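Local coordinates for protein 2',5'-phosphodiesterase 12 (Homo sapiens, PDB 4Z0V) that pairs an N-terminal domain of the E-set clan with a DNase I-like domain of the endonuclease/exonuclease/phosphatase family, and is crystallised with a magnesium ion, at residues A[234-239]-A[258-263]; A[298-303]-A[350-355]; A[230-235]-A[284-289]. One frame throughout, in Å; residues are numbered along the deposited sequence.

In the fold
All three contacts lie in the DNase I-like part of the chain. Coming from the N terminus, strand 222-231 runs into helix 232-238; interaction 3 opens at this junction of strand and helix and interaction 1 on the helix, and they share Glu-234 and Ala-235. Interaction 1 closes first, at 258-263, ending a helical excursion before strand 265-273. Interaction 3 closes later, at 284-289, so interaction 1 nests inside it. Interaction 2 follows in series, from helix 295-316 to the loop at 350-355. That helix joins the three: Ile-300 meets Val-259 and Leu-236 of interaction 1, while Gln-301 and Arg-298 reach Tyr-289 of interaction 3. Helices, sheet and the loop 350-355 are thereby tied together.

Interaction 1 of 3, residues A[234-239]-A[258-263]; sequences EALESD and KVLQRS
Val-259 and Leu-260 of helix 253-261 meet Leu-236 and Glu-237 of helix 232-238, two adjacent residues on each side. The first touch comes from one branch of Val-259: its CG1 lies 4.0 Å from Leu-236 CD2, and the two side chains cross at about a right angle. The same valine packs against Ile-300 of helix 295-316, so helix 253-261 meets two other helices through this one side chain.

Leu-260 follows and splits its two methyls between the two partners. CD2 goes to the buried leucine, 3.8 Å from Leu-236 CD2, and also lies against the CG of that residue. CD1 turns to the glutamate instead, 4.0 Å from Glu-237 CB and 3.8 Å from Glu-237 OE2. The glutamate's CG sits between its own backbone N and carbonyl carbon (chi1 72°), and from there the extended chain runs past the leucine and brings OE2 beside the methyl. This is van der Waals contact at the exposed margin, with the apolar part of Glu-237 helping to cover Leu-260. On the inner side Leu-236, with CG anti to the backbone N (chi1 179°), also packs on Leu-245 and Leu-246 of helix 243-248.

Two residues further on, Arg-262 folds back along its own segment, and its NH2 donates to Lys-258 O at 3.0 Å with an N-H...O angle of 144°, a somewhat bent bond. The guanidinium also makes a cation-pi contact with Tyr-289, beyond strand 280-287.

The whole is an apolar helix-helix contact with one glutamate at its exposed margin. It draws together the first and last helices of the excursion between antiparallel strands 222-231 and 265-273, which pack beside helix 295-316 in the DNase I-like alpha/beta sandwich.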
loop_
_atom_site.group_PDB
_atom_site.type_symbol
_atom_site.label_atom_id
_atom_site.label_comp_id
_atom_site.label_asym_id
_atom_site.label_seq_id
_atom_site.Cartn_x
_atom_site.Cartn_y
_atom_site.Cartn_z
ATOM N N GLU A 234 18.936 -7.942 10.551
ATOM C CA GLU A 234 19.951 -6.996 11.022
ATOM C C GLU A 234 19.667 -6.589 12.455
ATOM O O GLU A 234 20.569 -6.629 13.298
ATOM C CB GLU A 234 19.934 -5.775 10.109
ATOM C CG GLU A 234 21.251 -5.039 10.019
ATOM C CD GLU A 234 21.301 -4.136 8.804
ATOM O OE1 GLU A 234 20.279 -3.471 8.516
ATOM O OE2 GLU A 234 22.345 -4.128 8.113
ATOM N N ALA A 235 18.398 -6.220 12.746
ATOM C CA ALA A 235 17.998 -5.832 14.089
ATOM C C ALA A 235 18.207 -6.978 15.075
ATOM O O ALA A 235 18.787 -6.755 16.131
ATOM C CB ALA A 235 16.541 -5.396 14.100
ATOM N N LEU A 236 17.767 -8.201 14.720
ATOM C CA LEU A 236 17.869 -9.350 15.623
ATOM C C LEU A 236 19.330 -9.738 15.919
ATOM O O LEU A 236 19.663 -10.035 17.079
ATOM C CB LEU A 236 17.107 -10.561 15.061
ATOM C CG LEU A 236 17.158 -11.863 15.896
ATOM C CD1 LEU A 236 16.553 -11.661 17.312
ATOM C CD2 LEU A 236 16.441 -12.976 15.178
ATOM N N GLU A 237 20.173 -9.766 14.903
ATOM C CA GLU A 237 21.543 -10.220 15.151
ATOM C C GLU A 237 22.464 -9.150 15.752
ATOM O O GLU A 237 23.364 -9.524 16.516
ATOM C CB GLU A 237 22.177 -10.806 13.861
ATOM C CG GLU A 237 22.535 -9.786 12.783
ATOM C CD GLU A 237 22.949 -10.337 11.430
ATOM O OE1 GLU A 237 23.076 -9.528 10.483
ATOM O OE2 GLU A 237 23.151 -11.568 11.314
ATOM N N SER A 238 22.260 -7.847 15.413
ATOM C CA SER A 238 23.179 -6.773 15.792
ATOM C C SER A 238 22.644 -5.737 16.759
ATOM O O SER A 238 23.455 -4.979 17.290
ATOM C CB SER A 238 23.645 -6.031 14.540
ATOM O OG SER A 238 24.299 -6.934 13.663
ATOM N N ASP A 239 21.317 -5.606 16.931
ATOM C CA ASP A 239 20.828 -4.559 17.828
ATOM C C ASP A 239 20.638 -5.111 19.229
ATOM O O ASP A 239 19.849 -6.046 19.395
ATOM C CB ASP A 239 19.525 -3.934 17.297
ATOM C CG ASP A 239 19.146 -2.613 17.944
ATOM O OD1 ASP A 239 19.335 -2.469 19.166
ATOM O OD2 ASP A 239 18.656 -1.744 17.242
ATOM N N LYS A 258 17.737 -19.851 9.734
ATOM C CA LYS A 258 16.652 -19.652 8.765
ATOM C C LYS A 258 16.006 -18.263 8.945
ATOM O O LYS A 258 15.691 -17.621 7.946
ATOM C CB LYS A 258 15.582 -20.751 8.885
ATOM C CG LYS A 258 16.038 -22.114 8.354
ATOM N N VAL A 259 15.851 -17.793 10.204
ATOM C CA VAL A 259 15.280 -16.445 10.480
ATOM C C VAL A 259 16.242 -15.387 9.937
ATOM O O VAL A 259 15.825 -14.451 9.252
ATOM C CB VAL A 259 14.968 -16.213 11.994
ATOM C CG1 VAL A 259 14.441 -14.797 12.235
ATOM C CG2 VAL A 259 13.962 -17.234 12.505
ATOM N N LEU A 260 17.538 -15.531 10.257
ATOM C CA LEU A 260 18.535 -14.539 9.857
ATOM C C LEU A 260 18.782 -14.495 8.337
ATOM O O LEU A 260 19.238 -13.477 7.843
ATOM C CB LEU A 260 19.840 -14.745 10.623
ATOM C CG LEU A 260 19.780 -14.540 12.165
ATOM C CD1 LEU A 260 21.195 -14.545 12.757
ATOM C CD2 LEU A 260 19.100 -13.211 12.543
ATOM N N GLN A 261 18.426 -15.542 7.590
ATOM C CA GLN A 261 18.546 -15.529 6.128
ATOM C C GLN A 261 17.534 -14.613 5.471
ATOM O O GLN A 261 17.770 -14.159 4.354
ATOM C CB GLN A 261 18.266 -16.936 5.569
ATOM C CG GLN A 261 19.406 -17.913 5.754
ATOM C CD GLN A 261 18.901 -19.335 5.662
ATOM O OE1 GLN A 261 17.982 -19.661 4.889
ATOM N NE2 GLN A 261 19.539 -20.225 6.402
ATOM N N ARG A 262 16.350 -14.440 6.100
ATOM C CA ARG A 262 15.240 -13.714 5.473
ATOM C C ARG A 262 15.567 -12.268 5.189
ATOM O O ARG A 262 16.278 -11.604 5.952
ATOM C CB ARG A 262 13.944 -13.795 6.296
ATOM C CG ARG A 262 13.764 -15.141 6.969
ATOM C CD ARG A 262 12.883 -16.121 6.257
ATOM N NE ARG A 262 13.188 -16.289 4.840
ATOM C CZ ARG A 262 14.037 -17.178 4.341
ATOM N NH1 ARG A 262 14.185 -17.292 3.034
ATOM N NH2 ARG A 262 14.746 -17.956 5.147
ATOM N N SER A 263 14.996 -11.772 4.101
ATOM C CA SER A 263 15.196 -10.408 3.653
ATOM C C SER A 263 14.072 -9.465 4.127
ATOM O O SER A 263 14.147 -8.268 3.862
ATOM C CB SER A 263 15.277 -10.384 2.132
ATOM O OG SER A 263 14.047 -10.835 1.594
#

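Interaction 2 of 3, residues A[298-303]-A[350-355]; sequences RLIQMA and EDWASN
Leu-299 of helix 295-316 sets a methyl over the indole of Trp-352, and this CH-pi contact dominates the meeting. Its CD1 stands 3.9 Å from the centroid of the Trp-352 six-membered ring, only 8° off the ring normal, so the methyl sits almost squarely above the benzene half of the indole. The leucine's chi1 of -92° departs from a staggered value and swings the branch over the ring.

Apolar packing adds to it on several sides. Leu-299 CB comes to 3.7 Å from Trp-352 CH2, bringing the far rim of the indole close to the helix itself. The same CD1 that covers the ring also touches the preceding residue of the 3-10 turn, 3.9 Å from Asp-351 CB, so one methyl bridges both side chains. Ile-300, the next residue on the helix, arrives differently: its CG1 lies at the ring edge, near the ring plane, 4.2 Å from Trp-352 CZ3. Face and edge of the indole are thus met by consecutive helix residues.

The polar groups look elsewhere. Trp-352 NE1 is hydrogen-bonded to Pro-346 O, which ties the five-membered half of the buried indole to the same long loop. Asp-351 has its own partner, with OD2 accepting from Gly-335 N at the start of helix 335-342; Arg-298 NH1 stays 6.8 Å from Asp-351 OD2, too far for a salt bridge. Ser-354 OG reaches Lys-293 O and Tyr-296 N, so the loop is also pinned near the beginning of helix 295-316.

A CH-pi contact of a buried tryptophan thus fastens the 3-10 turn in the loop between strands 344-345 and 365-366 to the long helix that flanks a sheet of the DNase I-like sandwich.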
loop_
_atom_site.group_PDB
_atom_site.type_symbol
_atom_site.label_atom_id
_atom_site.label_comp_id
_atom_site.label_asym_id
_atom_site.label_seq_id
_atom_site.Cartn_x
_atom_site.Cartn_y
_atom_site.Cartn_z
ATOM N N ARG A 298 7.626 -16.315 11.261
ATOM C CA ARG A 298 6.722 -15.173 11.380
ATOM C C ARG A 298 6.558 -14.764 12.850
ATOM O O ARG A 298 6.494 -13.570 13.146
ATOM C CB ARG A 298 5.381 -15.496 10.708
ATOM C CG ARG A 298 5.554 -15.529 9.180
ATOM C CD ARG A 298 4.212 -15.702 8.493
ATOM N NE ARG A 298 3.739 -17.092 8.551
ATOM C CZ ARG A 298 4.063 -18.025 7.664
ATOM N NH1 ARG A 298 3.551 -19.249 7.760
ATOM N NH2 ARG A 298 4.898 -17.745 6.674
ATOM N N LEU A 299 6.550 -15.737 13.772
ATOM C CA LEU A 299 6.490 -15.431 15.200
ATOM C C LEU A 299 7.722 -14.633 15.628
ATOM O O LEU A 299 7.597 -13.631 16.353
ATOM C CB LEU A 299 6.393 -16.731 16.015
ATOM C CG LEU A 299 4.960 -17.166 16.301
ATOM C CD1 LEU A 299 4.890 -18.680 16.624
ATOM C CD2 LEU A 299 4.377 -16.337 17.480
ATOM N N ILE A 300 8.905 -15.072 15.186
ATOM C CA ILE A 300 10.143 -14.392 15.594
ATOM C C ILE A 300 10.191 -13.019 14.926
ATOM O O ILE A 300 10.528 -12.037 15.594
ATOM C CB ILE A 300 11.407 -15.249 15.352
ATOM C CG1 ILE A 300 11.419 -16.453 16.352
ATOM C CG2 ILE A 300 12.698 -14.413 15.526
ATOM C CD1 ILE A 300 12.115 -17.591 15.850
ATOM N N GLN A 301 9.785 -12.932 13.648
ATOM C CA GLN A 301 9.767 -11.618 12.972
ATOM C C GLN A 301 8.811 -10.640 13.686
ATOM O O GLN A 301 9.176 -9.473 13.926
ATOM C CB GLN A 301 9.387 -11.760 11.494
ATOM C CG GLN A 301 10.439 -12.464 10.683
ATOM C CD GLN A 301 10.159 -12.511 9.201
ATOM O OE1 GLN A 301 9.000 -12.594 8.758
ATOM N NE2 GLN A 301 11.227 -12.633 8.406
ATOM N N MET A 302 7.625 -11.131 14.079
ATOM C CA MET A 302 6.641 -10.323 14.806
ATOM C C MET A 302 7.199 -9.885 16.176
ATOM O O MET A 302 7.002 -8.732 16.565
ATOM C CB MET A 302 5.306 -11.091 14.952
ATOM C CG MET A 302 4.210 -10.335 15.736
ATOM S SD MET A 302 3.827 -8.672 15.102
ATOM C CE MET A 302 3.540 -8.987 13.491
ATOM N N ALA A 303 7.917 -10.769 16.882
ATOM C CA ALA A 303 8.508 -10.427 18.186
ATOM C C ALA A 303 9.549 -9.285 18.028
ATOM O O ALA A 303 9.561 -8.347 18.839
ATOM C CB ALA A 303 9.164 -11.661 18.793
ATOM N N GLU A 350 2.258 -25.222 18.680
ATOM C CA GLU A 350 2.615 -26.099 17.573
ATOM C C GLU A 350 3.364 -25.359 16.456
ATOM O O GLU A 350 4.107 -26.005 15.728
ATOM C CB GLU A 350 1.372 -26.825 17.012
ATOM C CG GLU A 350 0.435 -25.961 16.181
ATOM C CD GLU A 350 -0.845 -26.615 15.688
ATOM O OE1 GLU A 350 -0.821 -27.819 15.341
ATOM O OE2 GLU A 350 -1.867 -25.897 15.595
ATOM N N ASP A 351 3.207 -24.017 16.337
ATOM C CA ASP A 351 3.926 -23.269 15.298
ATOM C C ASP A 351 5.439 -23.200 15.580
ATOM O O ASP A 351 6.193 -22.917 14.657
ATOM C CB ASP A 351 3.334 -21.860 15.093
ATOM C CG ASP A 351 2.035 -21.872 14.309
ATOM O OD1 ASP A 351 1.579 -22.979 13.917
ATOM O OD2 ASP A 351 1.507 -20.788 14.025
ATOM N N TRP A 352 5.887 -23.511 16.814
ATOM C CA TRP A 352 7.319 -23.537 17.120
ATOM C C TRP A 352 8.039 -24.681 16.403
ATOM O O TRP A 352 9.270 -24.685 16.351
ATOM C CB TRP A 352 7.569 -23.592 18.624
ATOM C CG TRP A 352 7.123 -22.336 19.318
ATOM C CD1 TRP A 352 6.186 -22.237 20.299
ATOM C CD2 TRP A 352 7.592 -20.995 19.071
ATOM N NE1 TRP A 352 6.057 -20.928 20.703
ATOM C CE2 TRP A 352 6.892 -20.142 19.951
ATOM C CE3 TRP A 352 8.501 -20.427 18.155
ATOM C CZ2 TRP A 352 7.092 -18.754 19.969
ATOM C CZ3 TRP A 352 8.685 -19.046 18.160
ATOM C CH2 TRP A 352 7.980 -18.228 19.050
ATOM N N ALA A 353 7.278 -25.623 15.821
ATOM C CA ALA A 353 7.849 -26.720 15.033
ATOM C C ALA A 353 7.135 -26.777 13.675
ATOM O O ALA A 353 6.942 -27.857 13.114
ATOM C CB ALA A 353 7.727 -28.043 15.796
ATOM N N SER A 354 6.780 -25.577 13.117
ATOM C CA SER A 354 6.043 -25.436 11.853
ATOM C C SER A 354 6.771 -26.039 10.639
ATOM O O SER A 354 6.105 -26.406 9.670
ATOM C CB SER A 354 5.717 -23.972 11.572
ATOM O OG SER A 354 6.904 -23.207 11.441
ATOM N N ASN A 355 8.104 -26.110 10.665
ATOM C CA ASN A 355 8.873 -26.683 9.550
ATOM C C ASN A 355 9.654 -27.973 9.942
ATOM O O ASN A 355 10.665 -28.299 9.322
ATOM C CB ASN A 355 9.837 -25.658 8.952
ATOM C CG ASN A 355 10.245 -26.004 7.528
ATOM O OD1 ASN A 355 9.518 -26.676 6.791
ATOM N ND2 ASN A 355 11.438 -25.596 7.127
#

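Interaction 3 of 3, residues A[230-235]-A[284-289]; sequences ISFYEA and ANTHLY
Phe-232, the first residue of helix 232-238, reaches Thr-286 and Leu-288 with the far end of its ring. Its CB points toward 284-289, and with CG anti to its own carbonyl carbon (chi1 -61°) the ring bridges the 9.6 Å between Phe-232 CA and Leu-288 CA. On the way the side chain touches Leu-266 of the intervening strand 265-273. At the ring's CE1 the neighbour is the backbone O of Gln-301, on helix 295-316. CE2 and CZ share a methyl and a hydroxyl: Leu-288 CD2, approaching obliquely, is 3.7 Å from Phe-232 CE2 and a little farther from CZ, while Thr-286 OG1, at the ring edge and near its plane, lies 3.5 Å from Phe-232 CZ and almost as close to CE2. This hydroxyl has its polar partner elsewhere, donating to Val-265 O. The Leu-288 side chain is about 12 Å from the bound magnesium ion.

The contact joins the start of the helix that follows strand 222-231 to the region where strand 280-287 gives way to loop, two places across the sheet, over strand 265-273. Such a buried aromatic between sheet and helix 295-316 belongs to the hydrophobic core of the DNase I-like alpha/beta sandwich.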
loop_
_atom_site.group_PDB
_atom_site.type_symbol
_atom_site.label_atom_id
_atom_site.label_comp_id
_atom_site.label_asym_id
_atom_site.label_seq_id
_atom_site.Cartn_x
_atom_site.Cartn_y
_atom_site.Cartn_z
ATOM N N ILE A 230 13.689 -1.014 9.474
ATOM C CA ILE A 230 14.706 -2.028 9.773
ATOM C C ILE A 230 14.550 -3.232 8.870
ATOM O O ILE A 230 13.470 -3.472 8.326
ATOM C CB ILE A 230 14.679 -2.515 11.261
ATOM C CG1 ILE A 230 13.286 -3.106 11.661
ATOM C CG2 ILE A 230 15.159 -1.428 12.263
ATOM C CD1 ILE A 230 13.281 -4.031 12.970
ATOM N N SER A 231 15.638 -4.020 8.759
ATOM C CA SER A 231 15.609 -5.381 8.256
ATOM C C SER A 231 15.528 -6.238 9.517
ATOM O O SER A 231 16.296 -5.968 10.443
ATOM C CB SER A 231 16.858 -5.701 7.440
ATOM O OG SER A 231 16.796 -5.003 6.205
ATOM N N PHE A 232 14.592 -7.199 9.617
ATOM C CA PHE A 232 14.512 -8.010 10.846
ATOM C C PHE A 232 15.824 -8.746 11.145
ATOM O O PHE A 232 16.213 -8.779 12.299
ATOM C CB PHE A 232 13.368 -9.043 10.815
ATOM C CG PHE A 232 11.976 -8.447 10.683
ATOM C CD1 PHE A 232 11.457 -7.619 11.676
ATOM C CD2 PHE A 232 11.189 -8.718 9.573
ATOM C CE1 PHE A 232 10.179 -7.057 11.540
ATOM C CE2 PHE A 232 9.920 -8.150 9.436
ATOM C CZ PHE A 232 9.419 -7.339 10.425
ATOM N N TYR A 233 16.518 -9.292 10.127
ATOM C CA TYR A 233 17.736 -10.072 10.404
ATOM C C TYR A 233 18.827 -9.182 11.025
ATOM O O TYR A 233 19.529 -9.608 11.933
ATOM C CB TYR A 233 18.249 -10.770 9.119
ATOM C CG TYR A 233 19.004 -9.867 8.171
ATOM C CD1 TYR A 233 18.354 -9.221 7.125
ATOM C CD2 TYR A 233 20.378 -9.673 8.307
ATOM C CE1 TYR A 233 19.045 -8.369 6.259
ATOM C CE2 TYR A 233 21.076 -8.823 7.451
ATOM C CZ TYR A 233 20.402 -8.158 6.441
ATOM O OH TYR A 233 21.089 -7.325 5.595
ATOM N N GLU A 234 18.936 -7.942 10.551
ATOM C CA GLU A 234 19.951 -6.996 11.022
ATOM C C GLU A 234 19.667 -6.589 12.455
ATOM O O GLU A 234 20.569 -6.629 13.298
ATOM C CB GLU A 234 19.934 -5.775 10.109
ATOM C CG GLU A 234 21.251 -5.039 10.019
ATOM C CD GLU A 234 21.301 -4.136 8.804
ATOM O OE1 GLU A 234 20.279 -3.471 8.516
ATOM O OE2 GLU A 234 22.345 -4.128 8.113
ATOM N N ALA A 235 18.398 -6.220 12.746
ATOM C CA ALA A 235 17.998 -5.832 14.089
ATOM C C ALA A 235 18.207 -6.978 15.075
ATOM O O ALA A 235 18.787 -6.755 16.131
ATOM C CB ALA A 235 16.541 -5.396 14.100
ATOM N N ALA A 284 3.440 1.522 11.269
ATOM C CA ALA A 284 4.353 0.474 10.883
ATOM C C ALA A 284 3.714 -0.349 9.767
ATOM O O ALA A 284 2.479 -0.473 9.692
ATOM C CB ALA A 284 4.720 -0.390 12.094
ATOM N N ASN A 285 4.564 -0.821 8.837
ATOM C CA ASN A 285 4.139 -1.576 7.659
ATOM C C ASN A 285 5.112 -2.684 7.407
ATOM O O ASN A 285 6.326 -2.471 7.539
ATOM C CB ASN A 285 4.072 -0.623 6.438
ATOM C CG ASN A 285 3.608 -1.238 5.133
ATOM O OD1 ASN A 285 2.876 -2.246 5.096
ATOM N ND2 ASN A 285 3.978 -0.613 4.010
ATOM N N THR A 286 4.615 -3.888 7.096
ATOM C CA THR A 286 5.542 -4.994 6.824
ATOM C C THR A 286 4.943 -6.010 5.862
ATOM O O THR A 286 3.770 -5.945 5.498
ATOM C CB THR A 286 5.954 -5.715 8.158
ATOM O OG1 THR A 286 7.114 -6.524 7.915
ATOM C CG2 THR A 286 4.822 -6.607 8.740
ATOM N N HIS A 287 5.805 -6.928 5.413
ATOM C CA HIS A 287 5.450 -8.076 4.587
ATOM C C HIS A 287 6.271 -9.220 5.157
ATOM O O HIS A 287 7.492 -9.235 4.974
ATOM C CB HIS A 287 5.765 -7.794 3.100
ATOM C CG HIS A 287 5.222 -8.835 2.162
ATOM N ND1 HIS A 287 5.424 -8.733 0.792
ATOM C CD2 HIS A 287 4.524 -9.973 2.416
ATOM C CE1 HIS A 287 4.843 -9.799 0.254
ATOM N NE2 HIS A 287 4.279 -10.574 1.184
ATOM N N LEU A 288 5.630 -10.099 5.975
ATOM C CA LEU A 288 6.394 -11.127 6.665
ATOM C C LEU A 288 6.701 -12.273 5.731
ATOM O O LEU A 288 6.122 -12.355 4.652
ATOM C CB LEU A 288 5.671 -11.653 7.907
ATOM C CG LEU A 288 5.401 -10.653 9.046
ATOM C CD1 LEU A 288 4.808 -11.379 10.266
ATOM C CD2 LEU A 288 6.668 -9.868 9.458
ATOM N N TYR A 289 7.644 -13.137 6.148
ATOM C CA TYR A 289 8.045 -14.312 5.365
ATOM C C TYR A 289 6.796 -15.095 4.929
ATOM O O TYR A 289 5.859 -15.241 5.701
ATOM C CB TYR A 289 8.967 -15.166 6.192
ATOM C CG TYR A 289 9.435 -16.397 5.454
ATOM C CD1 TYR A 289 9.982 -16.305 4.174
ATOM C CD2 TYR A 289 9.373 -17.648 6.052
ATOM C CE1 TYR A 289 10.450 -17.440 3.507
ATOM C CE2 TYR A 289 9.837 -18.785 5.397
ATOM C CZ TYR A 289 10.397 -18.673 4.135
ATOM O OH TYR A 289 10.858 -19.808 3.513
#